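Local coordinates for dally-like, isoform A (Drosophila melanogaster, PDB 6XTZ), which binds Wnt and probably Hedgehog proteins, probably as a cell-surface glypican proteoglycan, and shields the palmitoleate lipid of Wnt to enable signalling at a distance, at residues Y242-C247 / C483-I489; A280-L284 / V446-R450. The protein carries 5 engineered substitutions. One frame throughout, in Å; residues are numbered along the deposited sequence.

Contact 1. Residues Y242-C247 / C483-I489; sequences YTEKPC and CWNGHTI
Two backbone N-H groups converge on OD1 of N485, a residue whose CB rests against SG of C247 across the contact. H487 N lies 3.0 Å from N485 OD1 and closes an Asx turn; T488 N, at 2.9 Å from the same OD1, extends it to an Asx motif. Beside this compact turn the two segments form a single beta bridge, P246 with W484. W484 N donates to K245 O at 2.9 Å with an almost linear N-H...O angle of 172°, and C247 N returns a bond to W484 O at 3.0 Å. The next pair along is covalent: C247 SG and C483 SG, 2.0 Å apart (torsion 93°), join two loops far apart in sequence in the cysteine-rich end of the glypican core. Farther along, I489 lays CG1 over one face of the Y242 ring, 3.6 Å from its centroid, while its CD1 meets E244 OE2. The tyrosine meets the indole rim to rim, Y242 CD2 to W484 CZ3 at 3.5 Å; with W484 CG opposite its backbone N (chi1 167°), the six-membered ring is carried to that edge. Cutting Y242 back to an alanine would probably strip I489 CG1 of its ring face and remove the ring edge that W484 CZ3 touches, opening a gap between the loops. Helix 224-234 backs the bridge, K232 O accepting from W484 NE1 and M233 touching P246; C247 is the N-cap residue of helix 248-258, while 483-489 belongs to the loop joining helices 459-467 and 513-538.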
loop_
_atom_site.group_PDB
_atom_site.type_symbol
_atom_site.label_atom_id
_atom_site.label_comp_id
_atom_site.label_asym_id
_atom_site.label_seq_id
_atom_site.Cartn_x
_atom_site.Cartn_y
_atom_site.Cartn_z
ATOM N N TYR A 242 -1.592 -11.494 -42.844
ATOM C CA TYR A 242 -0.610 -12.112 -41.966
ATOM C C TYR A 242 -1.304 -12.863 -40.838
ATOM O O TYR A 242 -2.328 -12.416 -40.313
ATOM C CB TYR A 242 0.331 -11.056 -41.384
ATOM C CG TYR A 242 1.120 -10.287 -42.420
ATOM C CD1 TYR A 242 1.605 -10.915 -43.561
ATOM C CD2 TYR A 242 1.382 -8.934 -42.256
ATOM C CE1 TYR A 242 2.330 -10.214 -44.508
ATOM C CE2 TYR A 242 2.106 -8.225 -43.197
ATOM C CZ TYR A 242 2.577 -8.869 -44.320
ATOM O OH TYR A 242 3.297 -8.165 -45.258
ATOM N N THR A 243 -0.736 -14.010 -40.465
ATOM C CA THR A 243 -1.268 -14.820 -39.380
ATOM C C THR A 243 -0.402 -14.798 -38.129
ATOM O O THR A 243 -0.816 -15.347 -37.102
ATOM C CB THR A 243 -1.445 -16.276 -39.838
ATOM O OG1 THR A 243 -0.169 -16.825 -40.191
ATOM C CG2 THR A 243 -2.369 -16.344 -41.045
ATOM N N GLU A 244 0.775 -14.180 -38.181
ATOM C CA GLU A 244 1.689 -14.205 -37.049
ATOM C C GLU A 244 1.175 -13.338 -35.906
ATOM O O GLU A 244 0.438 -12.368 -36.106
ATOM C CB GLU A 244 3.081 -13.731 -37.470
ATOM C CG GLU A 244 3.844 -14.706 -38.354
ATOM C CD GLU A 244 3.424 -14.642 -39.811
ATOM O OE1 GLU A 244 3.930 -15.459 -40.610
ATOM O OE2 GLU A 244 2.593 -13.777 -40.161
ATOM N N LYS A 245 1.578 -13.704 -34.691
ATOM C CA LYS A 245 1.244 -12.928 -33.512
ATOM C C LYS A 245 2.068 -11.641 -33.473
ATOM O O LYS A 245 3.115 -11.542 -34.117
ATOM C CB LYS A 245 1.494 -13.755 -32.251
ATOM C CG LYS A 245 0.494 -14.876 -32.026
ATOM C CD LYS A 245 -0.918 -14.331 -31.874
ATOM C CE LYS A 245 -1.863 -15.384 -31.313
ATOM N NZ LYS A 245 -1.916 -16.605 -32.164
ATOM N N PRO A 246 1.610 -10.636 -32.729
ATOM C CA PRO A 246 2.404 -9.412 -32.588
ATOM C C PRO A 246 3.685 -9.669 -31.812
ATOM O O PRO A 246 3.770 -10.586 -30.991
ATOM C CB PRO A 246 1.473 -8.466 -31.817
ATOM C CG PRO A 246 0.109 -9.066 -31.937
ATOM C CD PRO A 246 0.309 -10.534 -32.048
ATOM N N CYS A 247 4.695 -8.848 -32.085
ATOM C CA CYS A 247 5.945 -8.947 -31.347
ATOM C C CYS A 247 5.727 -8.558 -29.889
ATOM O O CYS A 247 4.893 -7.705 -29.568
ATOM C CB CYS A 247 7.016 -8.059 -31.981
ATOM S SG CYS A 247 7.283 -8.329 -33.756
ATOM N N CYS A 483 7.236 -11.951 -36.452
ATOM C CA CYS A 483 6.155 -11.407 -35.642
ATOM C C CYS A 483 5.720 -10.075 -36.235
ATOM O O CYS A 483 6.486 -9.400 -36.928
ATOM C CB CYS A 483 6.570 -11.248 -34.175
ATOM S SG CYS A 483 8.026 -10.215 -33.893
ATOM N N TRP A 484 4.472 -9.711 -35.950
ATOM C CA TRP A 484 3.869 -8.496 -36.487
ATOM C C TRP A 484 4.376 -7.282 -35.717
ATOM O O TRP A 484 4.180 -7.186 -34.500
ATOM C CB TRP A 484 2.348 -8.611 -36.406
ATOM C CG TRP A 484 1.587 -7.340 -36.632
ATOM C CD1 TRP A 484 0.971 -6.576 -35.684
ATOM C CD2 TRP A 484 1.342 -6.695 -37.888
ATOM N NE1 TRP A 484 0.363 -5.493 -36.270
ATOM C CE2 TRP A 484 0.576 -5.543 -37.622
ATOM C CE3 TRP A 484 1.701 -6.978 -39.210
ATOM C CZ2 TRP A 484 0.161 -4.674 -38.629
ATOM C CZ3 TRP A 484 1.288 -6.115 -40.207
ATOM C CH2 TRP A 484 0.528 -4.977 -39.912
ATOM N N ASN A 485 5.034 -6.358 -36.419
ATOM C CA ASN A 485 5.607 -5.171 -35.795
ATOM C C ASN A 485 4.796 -3.909 -36.063
ATOM O O ASN A 485 5.279 -2.806 -35.789
ATOM C CB ASN A 485 7.056 -4.972 -36.254
ATOM C CG ASN A 485 7.183 -4.729 -37.754
ATOM O OD1 ASN A 485 6.194 -4.523 -38.457
ATOM N ND2 ASN A 485 8.417 -4.745 -38.247
ATOM N N GLY A 486 3.582 -4.043 -36.593
ATOM C CA GLY A 486 2.747 -2.916 -36.927
ATOM C C GLY A 486 2.721 -2.571 -38.402
ATOM O O GLY A 486 1.792 -1.889 -38.846
ATOM N N HIS A 487 3.705 -3.029 -39.172
ATOM C CA HIS A 487 3.745 -2.727 -40.597
ATOM C C HIS A 487 3.937 -4.000 -41.409
ATOM O O HIS A 487 3.229 -4.232 -42.397
ATOM C CB HIS A 487 4.862 -1.726 -40.898
ATOM C CG HIS A 487 4.721 -0.422 -40.173
ATOM N ND1 HIS A 487 3.813 0.546 -40.548
ATOM C CD2 HIS A 487 5.376 0.074 -39.098
ATOM C CE1 HIS A 487 3.917 1.582 -39.735
ATOM N NE2 HIS A 487 4.858 1.322 -38.846
ATOM N N THR A 488 4.882 -4.839 -40.992
ATOM C CA THR A 488 5.216 -6.056 -41.716
ATOM C C THR A 488 5.531 -7.162 -40.717
ATOM O O THR A 488 5.466 -6.971 -39.499
ATOM C CB THR A 488 6.397 -5.826 -42.667
ATOM O OG1 THR A 488 6.806 -7.074 -43.240
ATOM C CG2 THR A 488 7.568 -5.207 -41.918
ATOM N N ILE A 489 5.863 -8.336 -41.243
ATOM C CA ILE A 489 6.307 -9.467 -40.431
ATOM C C ILE A 489 7.831 -9.418 -40.450
ATOM O O ILE A 489 8.490 -10.040 -41.286
ATOM C CB ILE A 489 5.758 -10.794 -40.947
ATOM C CG1 ILE A 489 4.232 -10.754 -40.979
ATOM C CG2 ILE A 489 6.234 -11.944 -40.074
ATOM C CD1 ILE A 489 3.605 -10.486 -39.629
#

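Contact 2. Residues A280-L284 / V446-R450; sequences AERLL and VRDIR
L284 and V446 meet where the end of helix 263-283 packs on helix 441-455, a helix-helix contact within the elongated, all-helical glypican core. A280 and R450 have the closest CA atoms, 6.3 Å apart. The apolar part centres on CG1 of V446. Held opposite the backbone N (chi1 168°), this methyl points into the other segment and meets the leucine tip to tip, V446 CG1 lying 3.8 Å from L284 CG. CB of A280 and CB of L283 each approach V446 CG1 to 4.2 Å, so A280, L283 and L284 all bear on this one methyl. Other helices close this side: Y203 of helix 185-216 touches A280 and L283, and F87 of helix 51-110 touches V446.

A second kind of contact sets hydrocarbon against the arms of two arginines, with no hydrogen bond between the segments. R450 stretches out fully, CG opposite its backbone N (chi1 180°), and passes its alkyl chain across the alanine, with R450 CD 3.7 Å from A280 CB. Its NE forms a salt bridge with OD1 of D277, less than one turn before A280, which probably fixes where the extended chain ends. Electrostatics add a looser term: E281 OE2 and R450 NH2 are 4.9 Å apart, too far to touch but of opposite charge, and may attract weakly. Both methyls of L284 touch R447, and CD1 also reaches R450. L284 CD1 lies 3.7 Å from R450 NH1, at the edge of that guanidinium, whereas L284 CD2 sits over the centre of the R447 guanidinium, 4.1 Å above its plane.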
loop_
_atom_site.group_PDB
_atom_site.type_symbol
_atom_site.label_atom_id
_atom_site.label_comp_id
_atom_site.label_asym_id
_atom_site.label_seq_id
_atom_site.Cartn_x
_atom_site.Cartn_y
_atom_site.Cartn_z
ATOM N N ALA A 280 7.489 -3.204 8.300
ATOM C CA ALA A 280 7.355 -4.611 8.664
ATOM C C ALA A 280 8.621 -5.139 9.323
ATOM O O ALA A 280 8.550 -6.017 10.191
ATOM C CB ALA A 280 7.012 -5.445 7.430
ATOM N N GLU A 281 9.787 -4.625 8.923
ATOM C CA GLU A 281 11.028 -5.005 9.587
ATOM C C GLU A 281 11.039 -4.528 11.034
ATOM O O GLU A 281 11.489 -5.250 11.932
ATOM C CB GLU A 281 12.223 -4.435 8.823
ATOM C CG GLU A 281 13.578 -4.907 9.328
ATOM C CD GLU A 281 14.730 -4.169 8.673
ATOM O OE1 GLU A 281 14.956 -2.989 9.017
ATOM O OE2 GLU A 281 15.404 -4.765 7.807
ATOM N N ARG A 282 10.544 -3.312 11.276
ATOM C CA ARG A 282 10.455 -2.795 12.636
ATOM C C ARG A 282 9.446 -3.581 13.463
ATOM O O ARG A 282 9.712 -3.914 14.625
ATOM C CB ARG A 282 10.078 -1.315 12.606
ATOM C CG ARG A 282 11.168 -0.399 12.088
ATOM C CD ARG A 282 12.212 -0.125 13.153
ATOM N NE ARG A 282 13.149 0.915 12.740
ATOM C CZ ARG A 282 14.370 0.678 12.272
ATOM N NH1 ARG A 282 14.808 -0.568 12.159
ATOM N NH2 ARG A 282 15.151 1.688 11.916
ATOM N N LEU A 283 8.282 -3.884 12.882
ATOM C CA LEU A 283 7.237 -4.585 13.621
ATOM C C LEU A 283 7.662 -5.994 14.012
ATOM O O LEU A 283 7.224 -6.504 15.047
ATOM C CB LEU A 283 5.952 -4.631 12.797
ATOM C CG LEU A 283 5.287 -3.282 12.537
ATOM C CD1 LEU A 283 4.008 -3.467 11.734
ATOM C CD2 LEU A 283 5.003 -2.573 13.852
ATOM N N LEU A 284 8.498 -6.636 13.203
ATOM C CA LEU A 284 9.023 -7.952 13.531
ATOM C C LEU A 284 10.284 -7.885 14.379
ATOM O O LEU A 284 10.802 -8.933 14.780
ATOM C CB LEU A 284 9.305 -8.744 12.250
ATOM C CG LEU A 284 8.092 -9.025 11.358
ATOM C CD1 LEU A 284 8.523 -9.625 10.031
ATOM C CD2 LEU A 284 7.108 -9.941 12.069
ATOM N N VAL A 446 1.713 -9.912 10.022
ATOM C CA VAL A 446 2.691 -8.950 9.521
ATOM C C VAL A 446 3.568 -9.590 8.451
ATOM O O VAL A 446 3.857 -8.974 7.417
ATOM C CB VAL A 446 3.530 -8.382 10.681
ATOM C CG1 VAL A 446 4.731 -7.616 10.146
ATOM C CG2 VAL A 446 2.679 -7.474 11.556
ATOM N N ARG A 447 4.004 -10.834 8.674
ATOM C CA ARG A 447 4.783 -11.533 7.655
ATOM C C ARG A 447 3.947 -11.802 6.411
ATOM O O ARG A 447 4.455 -11.730 5.286
ATOM C CB ARG A 447 5.337 -12.847 8.208
ATOM C CG ARG A 447 6.376 -12.697 9.304
ATOM C CD ARG A 447 6.941 -14.055 9.693
ATOM N NE ARG A 447 7.387 -14.086 11.083
ATOM C CZ ARG A 447 8.593 -13.709 11.491
ATOM N NH1 ARG A 447 9.485 -13.265 10.615
ATOM N NH2 ARG A 447 8.908 -13.774 12.777
ATOM N N ASP A 448 2.665 -12.126 6.594
ATOM C CA ASP A 448 1.790 -12.377 5.452
ATOM C C ASP A 448 1.643 -11.124 4.597
ATOM O O ASP A 448 1.812 -11.169 3.374
ATOM C CB ASP A 448 0.427 -12.866 5.941
ATOM C CG ASP A 448 -0.478 -13.310 4.807
ATOM O OD1 ASP A 448 0.010 -13.448 3.665
ATOM O OD2 ASP A 448 -1.682 -13.523 5.060
ATOM N N ILE A 449 1.333 -9.992 5.232
ATOM C CA ILE A 449 1.211 -8.730 4.510
ATOM C C ILE A 449 2.532 -8.359 3.851
ATOM O O ILE A 449 2.565 -7.939 2.688
ATOM C CB ILE A 449 0.723 -7.624 5.462
ATOM C CG1 ILE A 449 -0.732 -7.874 5.866
ATOM C CG2 ILE A 449 0.904 -6.250 4.833
ATOM C CD1 ILE A 449 -1.209 -6.996 7.003
ATOM N N ARG A 450 3.640 -8.518 4.579
ATOM C CA ARG A 450 4.946 -8.145 4.043
ATOM C C ARG A 450 5.273 -8.928 2.777
ATOM O O ARG A 450 5.820 -8.371 1.817
ATOM C CB ARG A 450 6.027 -8.368 5.103
ATOM C CG ARG A 450 7.431 -8.016 4.648
ATOM C CD ARG A 450 8.463 -8.423 5.689
ATOM N NE ARG A 450 9.806 -7.976 5.333
ATOM C CZ ARG A 450 10.881 -8.166 6.093
ATOM N NH1 ARG A 450 10.773 -8.800 7.253
ATOM N NH2 ARG A 450 12.065 -7.723 5.692
#

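Contact 2 is nested inside the loop that contact 1 closes: along the chain come 242-247, 280-284, 446-450 and finally 483-489. Their centres lie 46 Å apart and their nearest atoms about 31 Å, with no shared helix and no touch. Contact 1 joins two loops 38 Å from the centre of the chain, in the disulfide-bonded end where C251 and C468 make a further link; contact 2 joins helices 263-283 and 441-455 in the middle, the side chain of V446 about 11 Å from the bound O-palmitoleoyl serine. Both bring together the parts of this core domain that precede and follow the unmodelled residues 324-437, by covalent linkage at one place and helix packing at the other.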